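Local coordinates for protein N-acylglucosamine 2-epimerase (PDB 5X32) that catalyses the reversible isomerization of D-mannose to D-fructose and, less efficiently, isomerizes D-lyxose, at residues 113-127 against 178-190. Sequence-based numbering, arbitrary orientation.
Sequences YGLAFVILAYSNALQ and HMCEALMSAFDAT. With PO4 (phosphate ion), chain C.
The Y113 and H178 side chains run alongside each other in the same direction, with their ring planes at 76°. CE2 of Y113 comes to 3.3 Å from CD2 of H178. The CE2-CZ end of F117 is over one face of the imidazole, near its rim, the two rings oblique to each other, and its CZ is 3.7 Å from H178 ND1. A phosphate ion, probably from the crystallisation liquor, sits at the edges of the Y113 and H178 rings. H178 NE2 donates to its O3 at 2.9 Å. Y113 OH faces O4, at a separation too short to be reliable. On the other side of the imidazole, ND1 donates almost straight to E181 OE1 (2.9 Å), close to the ring plane. With an alanine here, the phosphate would probably lose its imidazole donor, E181 OE1 its N-H partner, and a gap would open beside F117. The two helices run nearly parallel, their axes 19° apart, within the (alpha/alpha)6-barrel of the N-acylglucosamine 2-epimerase family. H178 lies near H251 and H380, which by similarity are probably the proton donor/acceptors. Beyond the aromatic cluster, small residues let the backbones come close. A182 CB rests 3.4 Å from A116 O. CE of M179 meets I119 CD1. S123 is a knob among A182, S185, A186 and A189. Its OG turns back to I119 O (3.1 Å), from above the carbonyl plane. L120, with CG anti to the backbone N (chi1 -177°), sets CD1 against S185 CB (3.6 Å).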
loop_
_atom_site.group_PDB
_atom_site.type_symbol
_atom_site.label_atom_id
_atom_site.label_comp_id
_atom_site.label_asym_id
_atom_site.label_seq_id
_atom_site.Cartn_x
_atom_site.Cartn_y
_atom_site.Cartn_z
ATOM N N TYR A 113 10.996 2.619 -2.904
ATOM C CA TYR A 113 9.540 2.551 -2.825
ATOM C C TYR A 113 8.903 2.234 -4.197
ATOM O O TYR A 113 8.090 1.289 -4.352
ATOM C CB TYR A 113 9.028 3.890 -2.288
ATOM C CG TYR A 113 7.551 3.965 -1.954
ATOM C CD1 TYR A 113 6.608 4.279 -2.929
ATOM C CD2 TYR A 113 7.102 3.768 -0.658
ATOM C CE1 TYR A 113 5.272 4.350 -2.621
ATOM C CE2 TYR A 113 5.764 3.847 -0.346
ATOM C CZ TYR A 113 4.856 4.135 -1.328
ATOM O OH TYR A 113 3.528 4.212 -1.021
ATOM N N GLY A 114 9.348 2.993 -5.200
ATOM C CA GLY A 114 8.929 2.804 -6.570
ATOM C C GLY A 114 9.242 1.406 -7.053
ATOM O O GLY A 114 8.379 0.725 -7.598
ATOM N N LEU A 115 10.475 0.964 -6.834
ATOM C CA LEU A 115 10.884 -0.367 -7.279
ATOM C C LEU A 115 10.006 -1.465 -6.657
ATOM O O LEU A 115 9.631 -2.430 -7.335
ATOM C CB LEU A 115 12.361 -0.600 -6.947
ATOM C CG LEU A 115 13.378 0.116 -7.847
ATOM C CD1 LEU A 115 14.788 -0.297 -7.457
ATOM C CD2 LEU A 115 13.125 -0.129 -9.334
ATOM N N ALA A 116 9.660 -1.300 -5.380
ATOM C CA ALA A 116 8.758 -2.244 -4.731
ATOM C C ALA A 116 7.461 -2.284 -5.510
ATOM O O ALA A 116 6.986 -3.355 -5.875
ATOM C CB ALA A 116 8.508 -1.869 -3.250
ATOM N N PHE A 117 6.904 -1.126 -5.830
ATOM C CA PHE A 117 5.621 -1.180 -6.525
ATOM C C PHE A 117 5.765 -1.690 -7.969
ATOM O O PHE A 117 4.815 -2.252 -8.542
ATOM C CB PHE A 117 4.926 0.173 -6.479
ATOM C CG PHE A 117 4.044 0.331 -5.281
ATOM C CD1 PHE A 117 2.867 -0.384 -5.186
ATOM C CD2 PHE A 117 4.391 1.187 -4.251
ATOM C CE1 PHE A 117 2.052 -0.262 -4.074
ATOM C CE2 PHE A 117 3.578 1.315 -3.130
ATOM C CZ PHE A 117 2.402 0.594 -3.050
ATOM N N VAL A 118 6.960 -1.534 -8.546
ATOM C CA VAL A 118 7.244 -2.085 -9.863
ATOM C C VAL A 118 7.189 -3.621 -9.789
ATOM O O VAL A 118 6.542 -4.273 -10.629
ATOM C CB VAL A 118 8.619 -1.618 -10.395
ATOM C CG1 VAL A 118 9.043 -2.445 -11.617
ATOM C CG2 VAL A 118 8.557 -0.155 -10.789
ATOM N N ILE A 119 7.818 -4.188 -8.758
ATOM C CA ILE A 119 7.741 -5.627 -8.507
ATOM C C ILE A 119 6.302 -6.091 -8.259
ATOM O O ILE A 119 5.870 -7.108 -8.803
ATOM C CB ILE A 119 8.626 -6.030 -7.306
ATOM C CG1 ILE A 119 10.095 -6.031 -7.723
ATOM C CG2 ILE A 119 8.254 -7.412 -6.782
ATOM C CD1 ILE A 119 11.048 -6.285 -6.602
ATOM N N LEU A 120 5.549 -5.324 -7.476
ATOM C CA LEU A 120 4.150 -5.657 -7.217
ATOM C C LEU A 120 3.352 -5.739 -8.515
ATOM O O LEU A 120 2.618 -6.722 -8.769
ATOM C CB LEU A 120 3.523 -4.624 -6.280
ATOM C CG LEU A 120 2.080 -4.926 -5.884
ATOM C CD1 LEU A 120 2.008 -6.100 -4.918
ATOM C CD2 LEU A 120 1.385 -3.683 -5.336
ATOM N N ALA A 121 3.523 -4.714 -9.349
ATOM C CA ALA A 121 2.850 -4.665 -10.644
ATOM C C ALA A 121 3.262 -5.851 -11.527
ATOM O O ALA A 121 2.405 -6.478 -12.153
ATOM C CB ALA A 121 3.138 -3.347 -11.358
ATOM N N TYR A 122 4.552 -6.188 -11.560
ATOM C CA TYR A 122 4.973 -7.342 -12.372
ATOM C C TYR A 122 4.387 -8.649 -11.849
ATOM O O TYR A 122 3.988 -9.484 -12.666
ATOM C CB TYR A 122 6.510 -7.449 -12.469
ATOM C CG TYR A 122 7.105 -6.378 -13.362
ATOM C CD1 TYR A 122 6.327 -5.767 -14.331
ATOM C CD2 TYR A 122 8.416 -5.943 -13.201
ATOM C CE1 TYR A 122 6.838 -4.779 -15.139
ATOM C CE2 TYR A 122 8.941 -4.950 -14.007
ATOM C CZ TYR A 122 8.144 -4.371 -14.980
ATOM O OH TYR A 122 8.628 -3.372 -15.796
ATOM N N SER A 123 4.298 -8.814 -10.519
ATOM C CA SER A 123 3.631 -9.991 -9.959
ATOM C C SER A 123 2.241 -10.092 -10.549
ATOM O O SER A 123 1.868 -11.114 -11.120
ATOM C CB SER A 123 3.513 -9.926 -8.434
ATOM O OG SER A 123 4.773 -9.861 -7.803
ATOM N N ASN A 124 1.498 -8.997 -10.485
ATOM C CA ASN A 124 0.130 -9.056 -10.976
ATOM C C ASN A 124 0.056 -9.364 -12.480
ATOM O O ASN A 124 -0.820 -10.135 -12.939
ATOM C CB ASN A 124 -0.589 -7.759 -10.629
ATOM C CG ASN A 124 -1.092 -7.770 -9.202
ATOM O OD1 ASN A 124 -2.204 -8.225 -8.934
ATOM N ND2 ASN A 124 -0.251 -7.319 -8.264
ATOM N N ALA A 125 0.989 -8.785 -13.236
ATOM C CA ALA A 125 1.114 -9.106 -14.655
ATOM C C ALA A 125 1.256 -10.613 -14.831
ATOM O O ALA A 125 0.549 -11.226 -15.630
ATOM C CB ALA A 125 2.301 -8.385 -15.278
ATOM N N LEU A 126 2.183 -11.200 -14.086
ATOM C CA LEU A 126 2.406 -12.632 -14.154
ATOM C C LEU A 126 1.141 -13.424 -13.862
ATOM O O LEU A 126 0.793 -14.320 -14.636
ATOM C CB LEU A 126 3.507 -13.061 -13.187
ATOM C CG LEU A 126 3.827 -14.554 -13.251
ATOM C CD1 LEU A 126 4.453 -14.869 -14.569
ATOM C CD2 LEU A 126 4.722 -14.989 -12.116
ATOM N N GLN A 127 0.443 -13.083 -12.775
ATOM C CA GLN A 127 -0.694 -13.900 -12.377
ATOM C C GLN A 127 -1.812 -13.770 -13.385
ATOM O O GLN A 127 -2.678 -14.631 -13.401
ATOM C CB GLN A 127 -1.271 -13.543 -11.009
ATOM C CG GLN A 127 -0.358 -12.777 -10.119
ATOM C CD GLN A 127 -0.726 -12.914 -8.647
ATOM O OE1 GLN A 127 -0.534 -13.964 -8.016
ATOM N NE2 GLN A 127 -1.473 -11.930 -8.166
ATOM N N HIS A 178 6.725 -1.772 2.078
ATOM C CA HIS A 178 6.100 -2.081 0.793
ATOM C C HIS A 178 6.923 -3.104 0.022
ATOM O O HIS A 178 6.390 -3.886 -0.780
ATOM C CB HIS A 178 5.895 -0.801 0.013
ATOM C CG HIS A 178 4.677 -0.053 0.439
ATOM N ND1 HIS A 178 3.408 -0.579 0.318
ATOM C CD2 HIS A 178 4.534 1.138 1.066
ATOM C CE1 HIS A 178 2.530 0.285 0.797
ATOM N NE2 HIS A 178 3.188 1.335 1.259
ATOM N N MET A 179 8.226 -3.100 0.276
ATOM C CA MET A 179 9.088 -4.085 -0.321
ATOM C C MET A 179 8.721 -5.481 0.148
ATOM O O MET A 179 8.576 -6.387 -0.674
ATOM C CB MET A 179 10.539 -3.770 -0.004
ATOM C CG MET A 179 11.506 -4.549 -0.845
ATOM S SD MET A 179 11.316 -4.174 -2.592
ATOM C CE MET A 179 11.826 -5.771 -3.240
ATOM N N CYS A 180 8.500 -5.618 1.458
ATOM C CA CYS A 180 8.081 -6.873 2.057
ATOM C C CYS A 180 6.800 -7.369 1.439
ATOM O O CYS A 180 6.693 -8.533 1.015
ATOM C CB CYS A 180 7.887 -6.690 3.566
ATOM S SG CYS A 180 6.960 -8.028 4.378
ATOM N N GLU A 181 5.847 -6.454 1.324
ATOM C CA GLU A 181 4.571 -6.771 0.705
ATOM C C GLU A 181 4.710 -7.257 -0.736
ATOM O O GLU A 181 4.121 -8.285 -1.142
ATOM C CB GLU A 181 3.703 -5.534 0.717
ATOM C CG GLU A 181 2.505 -5.633 -0.180
ATOM C CD GLU A 181 1.952 -4.266 -0.553
ATOM O OE1 GLU A 181 2.715 -3.265 -0.493
ATOM O OE2 GLU A 181 0.753 -4.199 -0.920
ATOM N N ALA A 182 5.536 -6.530 -1.490
ATOM C CA ALA A 182 5.716 -6.794 -2.901
ATOM C C ALA A 182 6.304 -8.171 -3.075
ATOM O O ALA A 182 5.850 -8.954 -3.920
ATOM C CB ALA A 182 6.620 -5.739 -3.534
ATOM N N LEU A 183 7.286 -8.482 -2.236
ATOM C CA LEU A 183 7.967 -9.770 -2.318
ATOM C C LEU A 183 7.051 -10.932 -1.924
ATOM O O LEU A 183 7.221 -12.039 -2.457
ATOM C CB LEU A 183 9.219 -9.763 -1.461
ATOM C CG LEU A 183 10.281 -8.837 -2.048
ATOM C CD1 LEU A 183 11.421 -8.690 -1.076
ATOM C CD2 LEU A 183 10.780 -9.369 -3.372
ATOM N N MET A 184 6.097 -10.708 -1.005
ATOM C CA MET A 184 5.065 -11.733 -0.800
ATOM C C MET A 184 4.206 -11.954 -2.053
ATOM O O MET A 184 3.862 -13.098 -2.399
ATOM C CB MET A 184 4.157 -11.369 0.357
ATOM C CG MET A 184 4.796 -11.582 1.707
ATOM S SD MET A 184 3.725 -11.017 3.023
ATOM C CE MET A 184 2.401 -12.151 2.758
ATOM N N SER A 185 3.871 -10.863 -2.744
ATOM C CA SER A 185 3.102 -10.982 -3.981
ATOM C C SER A 185 3.899 -11.787 -5.015
ATOM O O SER A 185 3.352 -12.610 -5.775
ATOM C CB SER A 185 2.759 -9.601 -4.533
ATOM O OG SER A 185 1.947 -9.690 -5.693
ATOM N N ALA A 186 5.209 -11.555 -5.012
ATOM C CA ALA A 186 6.107 -12.221 -5.939
ATOM C C ALA A 186 6.175 -13.706 -5.610
ATOM O O ALA A 186 6.136 -14.546 -6.503
ATOM C CB ALA A 186 7.495 -11.594 -5.882
ATOM N N PHE A 187 6.298 -14.032 -4.331
ATOM C CA PHE A 187 6.293 -15.430 -3.923
ATOM C C PHE A 187 4.992 -16.139 -4.299
ATOM O O PHE A 187 5.013 -17.289 -4.695
ATOM C CB PHE A 187 6.551 -15.578 -2.429
ATOM C CG PHE A 187 6.374 -16.982 -1.938
ATOM C CD1 PHE A 187 7.286 -17.964 -2.290
ATOM C CD2 PHE A 187 5.307 -17.329 -1.133
ATOM C CE1 PHE A 187 7.133 -19.267 -1.846
ATOM C CE2 PHE A 187 5.155 -18.633 -0.682
ATOM C CZ PHE A 187 6.068 -19.600 -1.041
ATOM N N ASP A 188 3.853 -15.483 -4.129
ATOM C CA ASP A 188 2.601 -16.123 -4.523
ATOM C C ASP A 188 2.556 -16.360 -6.034
ATOM O O ASP A 188 2.105 -17.410 -6.505
ATOM C CB ASP A 188 1.393 -15.277 -4.112
ATOM C CG ASP A 188 1.113 -15.306 -2.617
ATOM O OD1 ASP A 188 1.743 -16.089 -1.860
ATOM O OD2 ASP A 188 0.220 -14.538 -2.205
ATOM N N ALA A 189 3.040 -15.380 -6.790
ATOM C CA ALA A 189 2.963 -15.445 -8.234
ATOM C C ALA A 189 3.949 -16.438 -8.841
ATOM O O ALA A 189 3.675 -17.020 -9.903
ATOM C CB ALA A 189 3.189 -14.058 -8.830
ATOM N N THR A 190 5.094 -16.621 -8.182
ATOM C CA THR A 190 6.198 -17.380 -8.769
ATOM C C THR A 190 6.575 -18.603 -7.962
ATOM O O THR A 190 7.207 -19.519 -8.479
ATOM C CB THR A 190 7.487 -16.527 -8.898
ATOM O OG1 THR A 190 7.975 -16.172 -7.593
ATOM C CG2 THR A 190 7.245 -15.284 -9.735
HETATM P P PO4 C . 2.286 4.224 2.456
HETATM O O1 PO4 C . 3.746 4.252 2.852
HETATM O O2 PO4 C . 1.587 5.440 3.045
HETATM O O3 PO4 C . 1.563 2.981 2.950
HETATM O O4 PO4 C . 2.257 4.228 0.948
#